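Local coordinates for Lin1840 protein (PDB 4ZOC) that probably hydrolyses terminal, non-reducing beta-D-glucosyl residues to release beta-D-glucose, and takes part in beta-1,2-glucan metabolism in Listeria innocua, at residues F292-A296 and K319-L325; G297-E301 and A328-M332; I244-M248 and V277-T282. The protein carries 2 engineered substitutions. All coordinates share one frame; numbering follows the deposited sequence. Where two conformers were deposited one is given.

Interaction 1: residues F292-A296 and K319-L325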
ATOM      1  N   PHE A 292      -4.215  29.680   4.689  1.00 12.48           N
ATOM      2  CA  PHE A 292      -3.152  28.698   4.370  1.00 12.25           C
ATOM      3  C   PHE A 292      -3.147  28.391   2.858  1.00 12.41           C
ATOM      4  O   PHE A 292      -2.120  28.262   2.268  1.00 10.25           O
ATOM      5  CB  PHE A 292      -3.338  27.418   5.206  1.00 12.63           C
ATOM      6  CG  PHE A 292      -3.396  27.647   6.697  1.00 12.33           C
ATOM      7  CD1 PHE A 292      -2.749  28.738   7.280  1.00 14.70           C
ATOM      8  CD2 PHE A 292      -4.025  26.736   7.514  1.00 11.83           C
ATOM      9  CE1 PHE A 292      -2.803  28.904   8.664  1.00 15.94           C
ATOM     10  CE2 PHE A 292      -4.046  26.893   8.908  1.00 14.01           C
ATOM     11  CZ  PHE A 292      -3.440  27.985   9.446  1.00 15.31           C
ATOM     12  N   SER A 293      -4.322  28.392   2.229  1.00 10.37           N
ATOM     13  CA  SER A 293      -4.393  28.190   0.779  1.00 10.96           C
ATOM     14  C   SER A 293      -3.778  29.330   0.023  1.00  9.87           C
ATOM     15  O   SER A 293      -3.071  29.099  -0.901  1.00 10.47           O
ATOM     16  CB  SER A 293      -5.834  27.875   0.312  1.00 13.41           C
ATOM     17  OG  SER A 293      -6.253  26.650   0.927  1.00 14.58           O
ATOM     18  N   MET A 294      -4.032  30.577   0.432  0.50 11.31           N
ATOM     19  CA  MET A 294      -3.378  31.680  -0.276  0.50 11.56           C
ATOM     20  C   MET A 294      -1.853  31.726  -0.013  0.50 10.74           C
ATOM     21  O   MET A 294      -1.068  32.026  -0.912  0.50  8.18           O
ATOM     22  CB  MET A 294      -4.027  33.041   0.016  0.50 12.50           C
ATOM     23  CG  MET A 294      -3.483  34.105  -0.916  0.50 14.72           C
ATOM     24  SD  MET A 294      -4.683  35.333  -1.421  0.50 17.82           S
ATOM     25  CE  MET A 294      -5.359  34.521  -2.854  0.50 16.05           C
ATOM     26  N   GLU A 295      -1.438  31.413   1.207  1.00 11.41           N
ATOM     27  CA  GLU A 295      -0.035  31.302   1.485  1.00 11.55           C
ATOM     28  C   GLU A 295       0.637  30.288   0.561  1.00 12.15           C
ATOM     29  O   GLU A 295       1.787  30.451   0.133  1.00 10.35           O
ATOM     30  CB  GLU A 295       0.170  30.933   2.930  1.00 14.69           C
ATOM     31  CG  GLU A 295      -0.007  32.128   3.881  1.00 15.42           C
ATOM     32  CD  GLU A 295      -0.002  31.763   5.340  1.00 20.96           C
ATOM     33  OE1 GLU A 295       0.003  30.555   5.617  1.00 17.89           O
ATOM     34  OE2 GLU A 295       0.053  32.702   6.213  1.00 19.40           O
ATOM     35  N   ALA A 296      -0.088  29.194   0.278  1.00 11.12           N
ATOM     36  CA  ALA A 296       0.445  28.129  -0.590  1.00  9.43           C
ATOM     37  C   ALA A 296       0.290  28.474  -2.054  1.00  9.33           C
ATOM     38  O   ALA A 296       0.702  27.707  -2.941  1.00 12.52           O
ATOM     39  CB  ALA A 296      -0.256  26.796  -0.269  1.00  9.06           C
ATOM     40  N   LYS A 319      -3.097  39.552   8.867  1.00 18.43           N
ATOM     41  CA  LYS A 319      -2.688  38.138   8.929  1.00 19.72           C
ATOM     42  C   LYS A 319      -2.174  37.592   7.591  1.00 21.01           C
ATOM     43  O   LYS A 319      -1.492  36.574   7.541  1.00 24.08           O
ATOM     44  CB  LYS A 319      -3.832  37.295   9.451  1.00 25.26           C
ATOM     45  CG  LYS A 319      -4.323  37.708  10.849  1.00 26.55           C
ATOM     46  CD  LYS A 319      -5.452  36.826  11.317  1.00 28.71           C
ATOM     47  CE  LYS A 319      -5.789  37.041  12.795  1.00 35.28           C
ATOM     48  NZ  LYS A 319      -6.602  38.280  13.032  1.00 35.44           N
ATOM     49  N   LEU A 320      -2.496  38.287   6.494  1.00 21.39           N
ATOM     50  CA  LEU A 320      -2.131  37.896   5.123  1.00 17.96           C
ATOM     51  C   LEU A 320      -1.799  39.150   4.387  1.00 13.70           C
ATOM     52  O   LEU A 320      -2.563  40.096   4.446  1.00 19.01           O
ATOM     53  CB  LEU A 320      -3.364  37.287   4.466  1.00 20.21           C
ATOM     54  CG  LEU A 320      -3.509  35.973   3.688  1.00 24.97           C
ATOM     55  CD1 LEU A 320      -4.493  36.178   2.553  1.00 29.75           C
ATOM     56  CD2 LEU A 320      -2.219  35.325   3.246  1.00 24.41           C
ATOM     57  N   SER A 321      -0.718  39.163   3.649  1.00 14.51           N
ATOM     58  CA  SER A 321      -0.336  40.304   2.800  1.00 15.32           C
ATOM     59  C   SER A 321      -1.254  40.430   1.622  1.00 16.38           C
ATOM     60  O   SER A 321      -1.503  39.462   0.904  1.00 14.98           O
ATOM     61  CB  SER A 321       1.060  40.076   2.263  1.00 18.33           C
ATOM     62  OG  SER A 321       1.528  41.167   1.471  1.00 17.99           O
ATOM     63  N   GLU A 322      -1.737  41.637   1.383  1.00 16.50           N
ATOM     64  CA  GLU A 322      -2.400  41.953   0.127  1.00 16.86           C
ATOM     65  C   GLU A 322      -1.535  41.621  -1.104  1.00 15.29           C
ATOM     66  O   GLU A 322      -2.061  41.403  -2.190  1.00 15.55           O
ATOM     67  CB  GLU A 322      -2.866  43.415   0.132  1.00 16.51           C
ATOM     68  CG  GLU A 322      -3.948  43.694  -0.908  1.00 17.18           C
ATOM     69  CD  GLU A 322      -4.585  45.048  -0.770  1.00 20.13           C
ATOM     70  OE1 GLU A 322      -4.312  45.737   0.223  1.00 23.73           O
ATOM     71  OE2 GLU A 322      -5.392  45.411  -1.635  1.00 18.79           O
ATOM     72  N   ASN A 323      -0.210  41.602  -0.980  1.00 17.40           N
ATOM     73  CA  ASN A 323       0.625  41.326  -2.140  1.00 16.85           C
ATOM     74  C   ASN A 323       0.397  39.915  -2.653  1.00 14.24           C
ATOM     75  O   ASN A 323       0.526  39.669  -3.833  1.00 13.38           O
ATOM     76  CB  ASN A 323       2.106  41.417  -1.806  1.00 19.75           C
ATOM     77  CG  ASN A 323       2.502  42.811  -1.399  1.00 21.59           C
ATOM     78  OD1 ASN A 323       1.955  43.804  -1.906  1.00 25.47           O
ATOM     79  ND2 ASN A 323       3.380  42.902  -0.428  1.00 26.79           N
ATOM     80  N   LEU A 324       0.132  38.964  -1.777  1.00 13.46           N
ATOM     81  CA  LEU A 324      -0.167  37.609  -2.287  1.00 13.32           C
ATOM     82  C   LEU A 324      -1.451  37.618  -3.098  1.00 15.18           C
ATOM     83  O   LEU A 324      -1.560  36.914  -4.120  1.00 14.38           O
ATOM     84  CB  LEU A 324      -0.317  36.607  -1.143  1.00 14.89           C
ATOM     85  CG  LEU A 324       0.956  36.383  -0.326  1.00 17.27           C
ATOM     86  CD1 LEU A 324       0.666  35.405   0.794  1.00 17.17           C
ATOM     87  CD2 LEU A 324       2.167  35.954  -1.159  1.00 20.86           C
ATOM     88  N   LEU A 325      -2.463  38.331  -2.609  1.00 13.84           N
ATOM     89  CA  LEU A 325      -3.682  38.490  -3.416  1.00 14.88           C
ATOM     90  C   LEU A 325      -3.430  39.137  -4.766  1.00 16.50           C
ATOM     91  O   LEU A 325      -3.935  38.638  -5.788  1.00 12.89           O
ATOM     92  CB  LEU A 325      -4.778  39.227  -2.640  1.00 15.71           C
ATOM     93  CG  LEU A 325      -6.040  39.561  -3.406  1.00 17.30           C
ATOM     94  CD1 LEU A 325      -6.732  38.270  -3.822  1.00 19.37           C
ATOM     95  CD2 LEU A 325      -6.946  40.423  -2.487  1.00 18.39           C
TER
HETATM   96  O   HOH W   1       0.155  35.116   5.881  1.00 19.09           O

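Interaction 2: residues G297-E301 and A328-M332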
ATOM      1  N   GLY A 297      -0.319  29.618  -2.399  1.00  9.59           N
ATOM      2  CA  GLY A 297      -0.331  30.025  -3.801  1.00  9.58           C
ATOM      3  C   GLY A 297      -1.459  29.556  -4.725  1.00  9.15           C
ATOM      4  O   GLY A 297      -1.321  29.552  -5.983  1.00  9.92           O
ATOM      5  N   VAL A 298      -2.531  29.151  -4.105  1.00 10.66           N
ATOM      6  CA  VAL A 298      -3.746  28.737  -4.806  1.00  9.58           C
ATOM      7  C   VAL A 298      -4.416  30.043  -5.242  1.00  9.19           C
ATOM      8  O   VAL A 298      -4.737  30.863  -4.409  1.00 11.31           O
ATOM      9  CB  VAL A 298      -4.704  27.910  -3.908  1.00  8.95           C
ATOM     10  CG1 VAL A 298      -5.997  27.651  -4.648  1.00  9.91           C
ATOM     11  CG2 VAL A 298      -4.080  26.580  -3.514  1.00  9.72           C
ATOM     12  N   ASP A 299      -4.595  30.194  -6.539  1.00  8.15           N
ATOM     13  CA  ASP A 299      -5.130  31.419  -7.115  1.00 10.11           C
ATOM     14  C   ASP A 299      -6.612  31.462  -7.251  1.00 10.58           C
ATOM     15  O   ASP A 299      -7.184  32.545  -7.379  1.00 12.55           O
ATOM     16  CB  ASP A 299      -4.512  31.664  -8.459  1.00  9.69           C
ATOM     17  CG  ASP A 299      -2.996  31.741  -8.374  1.00 10.58           C
ATOM     18  OD1 ASP A 299      -2.473  32.341  -7.384  1.00 11.94           O
ATOM     19  OD2 ASP A 299      -2.348  31.293  -9.332  1.00 11.05           O
ATOM     20  N   LEU A 300      -7.242  30.287  -7.318  1.00 10.07           N
ATOM     21  CA  LEU A 300      -8.660  30.191  -7.778  1.00  8.39           C
ATOM     22  C   LEU A 300      -9.339  29.078  -7.042  1.00  8.64           C
ATOM     23  O   LEU A 300      -8.902  27.923  -7.176  1.00  9.08           O
ATOM     24  CB  LEU A 300      -8.659  29.971  -9.304  1.00  8.66           C
ATOM     25  CG  LEU A 300     -10.018  29.972 -10.011  1.00 10.04           C
ATOM     26  CD1 LEU A 300     -10.896  31.203  -9.676  1.00 10.34           C
ATOM     27  CD2 LEU A 300      -9.834  29.716 -11.521  1.00 10.30           C
ATOM     28  N   GLU A 301     -10.352  29.429  -6.259  1.00  8.33           N
ATOM     29  CA  GLU A 301     -11.093  28.533  -5.399  1.00  9.08           C
ATOM     30  C   GLU A 301     -12.307  28.011  -6.141  1.00  9.35           C
ATOM     31  O   GLU A 301     -13.195  28.776  -6.523  1.00 10.54           O
ATOM     32  CB  GLU A 301     -11.514  29.234  -4.113  1.00  9.58           C
ATOM     33  CG  GLU A 301     -12.316  28.333  -3.168  1.00  9.66           C
ATOM     34  CD  GLU A 301     -12.468  28.859  -1.820  1.00  8.87           C
ATOM     35  OE1 GLU A 301     -12.116  30.037  -1.609  1.00  9.81           O
ATOM     36  OE2 GLU A 301     -13.010  28.104  -0.962  1.00 10.60           O
ATOM     37  N   ALA A 328      -1.990  36.590  -7.181  1.00 13.45           N
ATOM     38  CA  ALA A 328      -2.982  35.673  -7.688  1.00 12.57           C
ATOM     39  C   ALA A 328      -3.859  36.368  -8.757  1.00 11.73           C
ATOM     40  O   ALA A 328      -4.108  35.823  -9.835  1.00 10.10           O
ATOM     41  CB  ALA A 328      -3.869  35.149  -6.553  1.00 14.84           C
ATOM     42  N   VAL A 329      -4.278  37.589  -8.469  1.00 10.57           N
ATOM     43  CA  VAL A 329      -5.070  38.335  -9.437  1.00  9.29           C
ATOM     44  C   VAL A 329      -4.289  38.534 -10.769  1.00 10.63           C
ATOM     45  O   VAL A 329      -4.841  38.336 -11.859  1.00 12.74           O
ATOM     46  CB  VAL A 329      -5.587  39.665  -8.829  1.00  9.53           C
ATOM     47  CG1 VAL A 329      -6.203  40.544  -9.902  1.00 10.05           C
ATOM     48  CG2 VAL A 329      -6.562  39.410  -7.707  1.00 10.39           C
ATOM     49  N   LEU A 330      -3.025  38.952 -10.699  1.00 10.70           N
ATOM     50  CA  LEU A 330      -2.208  39.144 -11.855  1.00 10.83           C
ATOM     51  C   LEU A 330      -2.105  37.838 -12.644  1.00 10.99           C
ATOM     52  O   LEU A 330      -2.197  37.835 -13.859  1.00 11.30           O
ATOM     53  CB  LEU A 330      -0.822  39.624 -11.488  1.00 14.41           C
ATOM     54  CG  LEU A 330       0.097  39.895 -12.686  1.00 18.25           C
ATOM     55  CD1 LEU A 330      -0.488  40.833 -13.735  1.00 18.77           C
ATOM     56  CD2 LEU A 330       1.423  40.424 -12.156  1.00 22.92           C
ATOM     57  N   ARG A 331      -1.908  36.708 -11.956  1.00 10.99           N
ATOM     58  CA  ARG A 331      -1.935  35.451 -12.712  1.00 10.81           C
ATOM     59  C   ARG A 331      -3.268  35.154 -13.492  1.00  9.73           C
ATOM     60  O   ARG A 331      -3.242  34.727 -14.689  1.00 11.32           O
ATOM     61  CB  ARG A 331      -1.476  34.294 -11.810  1.00 11.37           C
ATOM     62  CG  ARG A 331      -0.002  34.387 -11.460  1.00 11.37           C
ATOM     63  CD  ARG A 331       0.573  33.128 -10.759  1.00 12.00           C
ATOM     64  NE  ARG A 331       0.101  32.984  -9.406  1.00 12.92           N
ATOM     65  CZ  ARG A 331       0.711  33.429  -8.302  1.00 13.69           C
ATOM     66  NH1 ARG A 331       0.174  33.209  -7.108  1.00 11.94           N
ATOM     67  NH2 ARG A 331       1.875  34.048  -8.390  1.00 18.05           N
ATOM     68  N   MET A 332      -4.384  35.435 -12.850  1.00 10.09           N
ATOM     69  CA  MET A 332      -5.722  35.269 -13.450  1.00 12.18           C
ATOM     70  C   MET A 332      -5.843  36.179 -14.689  1.00 12.68           C
ATOM     71  O   MET A 332      -6.279  35.786 -15.761  1.00 10.87           O
ATOM     72  CB  MET A 332      -6.807  35.561 -12.402  1.00 10.68           C
ATOM     73  CG  MET A 332      -7.093  34.427 -11.394  1.00 12.07           C
ATOM     74  SD  MET A 332      -7.854  33.004 -12.257  1.00 13.01           S
ATOM     75  CE  MET A 332      -9.518  33.682 -12.518  1.00 11.46           C
TER

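Interaction 3: residues I244-M248 and V277-T282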
ATOM      1  N   ILE A 244       0.280  16.845   4.725  1.00  7.17           N
ATOM      2  CA  ILE A 244      -0.370  18.155   4.471  1.00  8.32           C
ATOM      3  C   ILE A 244      -1.166  18.123   3.216  1.00  7.13           C
ATOM      4  O   ILE A 244      -0.625  17.865   2.144  1.00  6.71           O
ATOM      5  CB  ILE A 244       0.627  19.314   4.464  1.00  9.09           C
ATOM      6  CG1 ILE A 244       1.454  19.254   5.729  1.00  8.96           C
ATOM      7  CG2 ILE A 244      -0.040  20.658   4.308  1.00  9.70           C
ATOM      8  CD1 ILE A 244       2.619  20.255   5.683  1.00 10.75           C
ATOM      9  N   PRO A 245      -2.487  18.435   3.340  1.00  6.52           N
ATOM     10  CA  PRO A 245      -3.316  18.489   2.128  1.00  7.49           C
ATOM     11  C   PRO A 245      -2.654  19.283   1.018  1.00  7.88           C
ATOM     12  O   PRO A 245      -2.198  20.419   1.255  1.00  8.83           O
ATOM     13  CB  PRO A 245      -4.587  19.162   2.631  1.00  6.91           C
ATOM     14  CG  PRO A 245      -4.669  18.714   4.016  1.00  6.88           C
ATOM     15  CD  PRO A 245      -3.255  18.834   4.521  1.00  6.62           C
ATOM     16  N   ALA A 246      -2.607  18.732  -0.203  1.00  7.13           N
ATOM     17  CA  ALA A 246      -1.869  19.382  -1.273  1.00  7.27           C
ATOM     18  C   ALA A 246      -2.240  20.873  -1.433  1.00  6.72           C
ATOM     19  O   ALA A 246      -1.381  21.739  -1.719  1.00  8.15           O
ATOM     20  CB  ALA A 246      -2.092  18.633  -2.593  1.00  6.91           C
ATOM     21  N   THR A 247      -3.521  21.183  -1.273  1.00  8.22           N
ATOM     22  CA  THR A 247      -4.059  22.537  -1.567  1.00  8.45           C
ATOM     23  C   THR A 247      -3.414  23.595  -0.683  1.00  8.33           C
ATOM     24  O   THR A 247      -3.186  24.727  -1.151  1.00  9.62           O
ATOM     25  CB  THR A 247      -5.611  22.524  -1.413  1.00  9.41           C
ATOM     26  OG1 THR A 247      -6.094  21.547  -2.372  1.00  9.10           O
ATOM     27  CG2 THR A 247      -6.257  23.903  -1.664  1.00  9.62           C
ATOM     28  N   MET A 248      -3.094  23.222   0.550  1.00  7.64           N
ATOM     29  CA  MET A 248      -2.387  24.183   1.453  1.00  8.24           C
ATOM     30  C   MET A 248      -0.960  23.775   1.759  1.00  9.93           C
ATOM     31  O   MET A 248      -0.396  24.185   2.791  1.00 11.17           O
ATOM     32  CB  MET A 248      -3.185  24.381   2.761  1.00 10.29           C
ATOM     33  CG  MET A 248      -3.398  23.154   3.629  1.00  9.74           C
ATOM     34  SD  MET A 248      -3.993  23.477   5.291  1.00 10.86           S
ATOM     35  CE  MET A 248      -2.434  23.868   6.121  1.00 11.35           C
ATOM     36  N   VAL A 277      -9.723  21.355   3.415  1.00  8.82           N
ATOM     37  CA  VAL A 277      -8.528  21.250   4.283  1.00  9.01           C
ATOM     38  C   VAL A 277      -9.000  21.271   5.754  1.00  8.35           C
ATOM     39  O   VAL A 277      -8.300  20.735   6.683  1.00  9.29           O
ATOM     40  CB  VAL A 277      -7.404  22.262   3.949  1.00 10.18           C
ATOM     41  CG1 VAL A 277      -7.017  22.248   2.505  1.00 10.66           C
ATOM     42  CG2 VAL A 277      -7.734  23.688   4.340  1.00 11.11           C
ATOM     43  N   ILE A 278     -10.165  21.874   5.994  1.00  8.83           N
ATOM     44  CA  ILE A 278     -10.814  21.760   7.317  1.00  8.60           C
ATOM     45  C   ILE A 278     -11.124  20.291   7.721  1.00  9.85           C
ATOM     46  O   ILE A 278     -10.857  19.860   8.858  1.00 11.07           O
ATOM     47  CB  ILE A 278     -12.089  22.658   7.384  1.00  9.65           C
ATOM     48  CG1 ILE A 278     -11.712  24.119   7.081  1.00  9.67           C
ATOM     49  CG2 ILE A 278     -12.661  22.552   8.787  1.00 12.35           C
ATOM     50  CD1 ILE A 278     -12.949  24.956   6.781  1.00 12.48           C
ATOM     51  N   ASN A 279     -11.768  19.551   6.824  1.00  8.99           N
ATOM     52  CA  ASN A 279     -12.080  18.182   7.072  1.00 10.23           C
ATOM     53  C   ASN A 279     -10.835  17.324   7.360  1.00  9.42           C
ATOM     54  O   ASN A 279     -10.895  16.420   8.182  1.00  9.54           O
ATOM     55  CB  ASN A 279     -12.868  17.561   5.943  1.00 10.40           C
ATOM     56  CG  ASN A 279     -14.242  18.153   5.799  1.00 13.18           C
ATOM     57  OD1 ASN A 279     -14.862  18.598   6.786  1.00 16.45           O
ATOM     58  ND2 ASN A 279     -14.814  18.029   4.595  1.00 12.94           N
ATOM     59  N   HIS A 280      -9.752  17.565   6.615  1.00  8.85           N
ATOM     60  CA  HIS A 280      -8.463  16.936   6.824  1.00  7.29           C
ATOM     61  C   HIS A 280      -7.880  17.267   8.201  1.00  9.72           C
ATOM     62  O   HIS A 280      -6.936  16.592   8.662  1.00 10.72           O
ATOM     63  CB  HIS A 280      -7.446  17.453   5.763  1.00  7.56           C
ATOM     64  CG  HIS A 280      -7.488  16.851   4.398  1.00  7.07           C
ATOM     65  ND1 HIS A 280      -7.008  15.586   4.146  1.00  7.36           N
ATOM     66  CD2 HIS A 280      -7.769  17.409   3.182  1.00  6.92           C
ATOM     67  CE1 HIS A 280      -7.029  15.379   2.834  1.00  7.33           C
ATOM     68  NE2 HIS A 280      -7.477  16.471   2.218  1.00  7.41           N
ATOM     69  N   GLY A 281      -8.328  18.321   8.847  1.00  9.29           N
ATOM     70  CA  GLY A 281      -7.822  18.671  10.185  1.00  9.17           C
ATOM     71  C   GLY A 281      -6.549  19.455  10.213  1.00  9.06           C
ATOM     72  O   GLY A 281      -5.747  19.339  11.187  1.00 10.30           O
ATOM     73  N   THR A 282      -6.327  20.225   9.128  1.00  8.71           N
ATOM     74  CA  THR A 282      -5.157  21.095   9.061  1.00 10.43           C
ATOM     75  C   THR A 282      -5.573  22.606   8.959  1.00 11.38           C
ATOM     76  O   THR A 282      -4.731  23.469   8.741  1.00 11.70           O
ATOM     77  CB  THR A 282      -4.211  20.691   7.922  1.00  9.48           C
ATOM     78  OG1 THR A 282      -4.942  20.720   6.660  1.00 10.98           O
ATOM     79  CG2 THR A 282      -3.631  19.268   8.154  1.00 10.85           C
TER

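Interaction 1: residues F292-A296 and K319-L325
Met294, on the last turn of helix 286-295, reaches across to Leu320, in the loop before helix 322-338, and to Leu324 and Leu325 in its first turn. Its CG swings anti to the backbone N (chi1 -170°), which carries the chain out between Leu320 and Leu324, and bends at the next two bonds then turn the sulfur and methyl onto Leu325. The three leucines meet it at different levels along its length. Leu320 lies across it at about a right angle, with CD1 4.1 Å from Met294 CB. Leu324 slides past in the opposite direction, its CB 4.0 Å from Met294 CG. Further out, Met294 SD lies 3.9 Å from Leu325 CA, and Met294 CE comes within 4.1 Å of Leu325 CD1. This methionine was modelled in two conformers, so the contacts of its outer atoms describe one of them; a long, unbranched thioether can follow a bent course among several branched chains.

Glu295 brings its aliphatic part into the contact and keeps its charge at the border. Its CG touches Leu320 CD2 at 3.9 Å, and the chain runs on extended (chi2 172°) to a carboxylate engaged mainly outside the contact, in a salt bridge with Lys250 and a hydrogen bond from Gln291. A water 2.8 Å from Lys319 O also lies near Glu295 OE2, although that second distance is too short to be trusted. Within 319-325, Ser321 is the N-cap of helix 322-338: its OG accepts from Asn323 N at 3.0 Å (149°).

The contact thus joins the C-terminal end of one TIM-barrel helix to the N-terminal end of another, away from the ligand sites. With no direct hydrogen bond across, van der Waals contact chiefly joins them, and the border's polar groups find partners around the apolar patch.

Interaction 2: residues G297-E301 and A328-M332
Asp299 faces Arg331 in a side-on salt bridge that uses both carboxylate oxygens. Arg331 NH1 donates to Asp299 OD1 at 2.8 Å, meeting the syn lone pair, while Arg331 NE reaches Asp299 OD2 at 3.0 Å along a nearly straight path (168°). Both oxygens lie close to the guanidinium plane, yet the two planar groups are turned 35° apart, and NE approaches OD2 from 25° out of the carboxylate plane. A bend at chi3 lets the arginine double back to this position. The small Ala328 allows the acid to come close to the helix: its CB is only 3.2 Å from Asp299 OD1. OD2 is held further by Arg258 and the backbone N of Leu267, donors that probably favour the ionised acid.

The loop carrying Asp299 starts with a Schellman motif, where Gly297 adopts a positive phi that a beta carbon would crowd, and leads into strand 301-302 of the TIM barrel. Around this point the backbone bonds to both neighbouring strands, Asp299 to Leu267 of strand 266-268 and Glu301 to Cys22 and Gln24 at strand 23-25, closing the barrel.

The apolar flank has van der Waals contact alone. Met332 SD is 3.9 Å from Leu300 CD2, the side chains crossing at about a right angle, and the nearest approach of Met332 to the buried, partnerless Asp299 O is 4.4 Å, at CG. Toward solvent, Arg331 itself remains partly exposed, at the outer margin where it also touches Asp264.

Interaction 3: residues I244-M248 and V277-T282
Pro245 sets its CG over one face of the His280 ring, 3.6 Å from the centroid and 25° off the normal, a CH-pi contact. The proline also meets Val277, whose CG1 lies 3.9 Å from Pro245 CB, and Thr282, whose OG1 lies 3.3 Å from Pro245 CD. Proline suits the place because its rigid ring presents three adjacent carbons to three different partners. Met248 adds a second residue to this side of the first shell. Its CG sits between the backbone N and the carbonyl carbon (chi1 61°), sending the chain toward the opposing loop, where Met248 SD packs 3.9 Å from Val277 CB and comes within 3.2 Å of Thr282 OG1.

One step out, the loop fixes its own shape. A type I turn from Ile278 to Gly281 is closed by a bond from Gly281 N to Ile278 O, and Val277 O accepts from Thr282 N at 3.2 Å and, weakly, from Thr282 OG1. Gly281, ending the turn, has a positive phi at which a beta carbon would press on the preceding carbonyl oxygen. His280 NE2 is hydrogen-bonded to Phe238 O, and Thr247 OG1 to Thr236.

Both segments follow TIM-barrel strands, 233-236 and 266-268, on the barrel's C-terminal side; the Thr247 side chain is about 12 Å from a bound glucose. Outermost, His280 O bonds to Ser654 and Asn279 to Gly571 and Arg569, all of the second subunit.

Since no hydrogen bond links the two segments, shape and CH-pi contact hold them together, while the loop's polar atoms serve its own fold, the neighbouring strand region and the dimer interface.

In the fold
All three contacts belong to the TIM-barrel domain. Interaction 3 comes first along the chain, bringing the region after strand 233-236 against the loop before helix 286-295. Interactions 1 and 2 follow with alternating segments: the end of helix 286-295 pairs with the start of helix 322-338 and the loop before it, and the loop leading to strand 301-302 with that helix's middle, so that helix 322-338 packs against both. Their centres are about 10 Å apart; that of interaction 3 lies about 16 Å from interaction 1 and about 19 Å from interaction 2. Phe292 packs on Met248 and Thr282, and Val298 on Thr247, making a continuous packed path from the barrel's outer helices to the subunit interface.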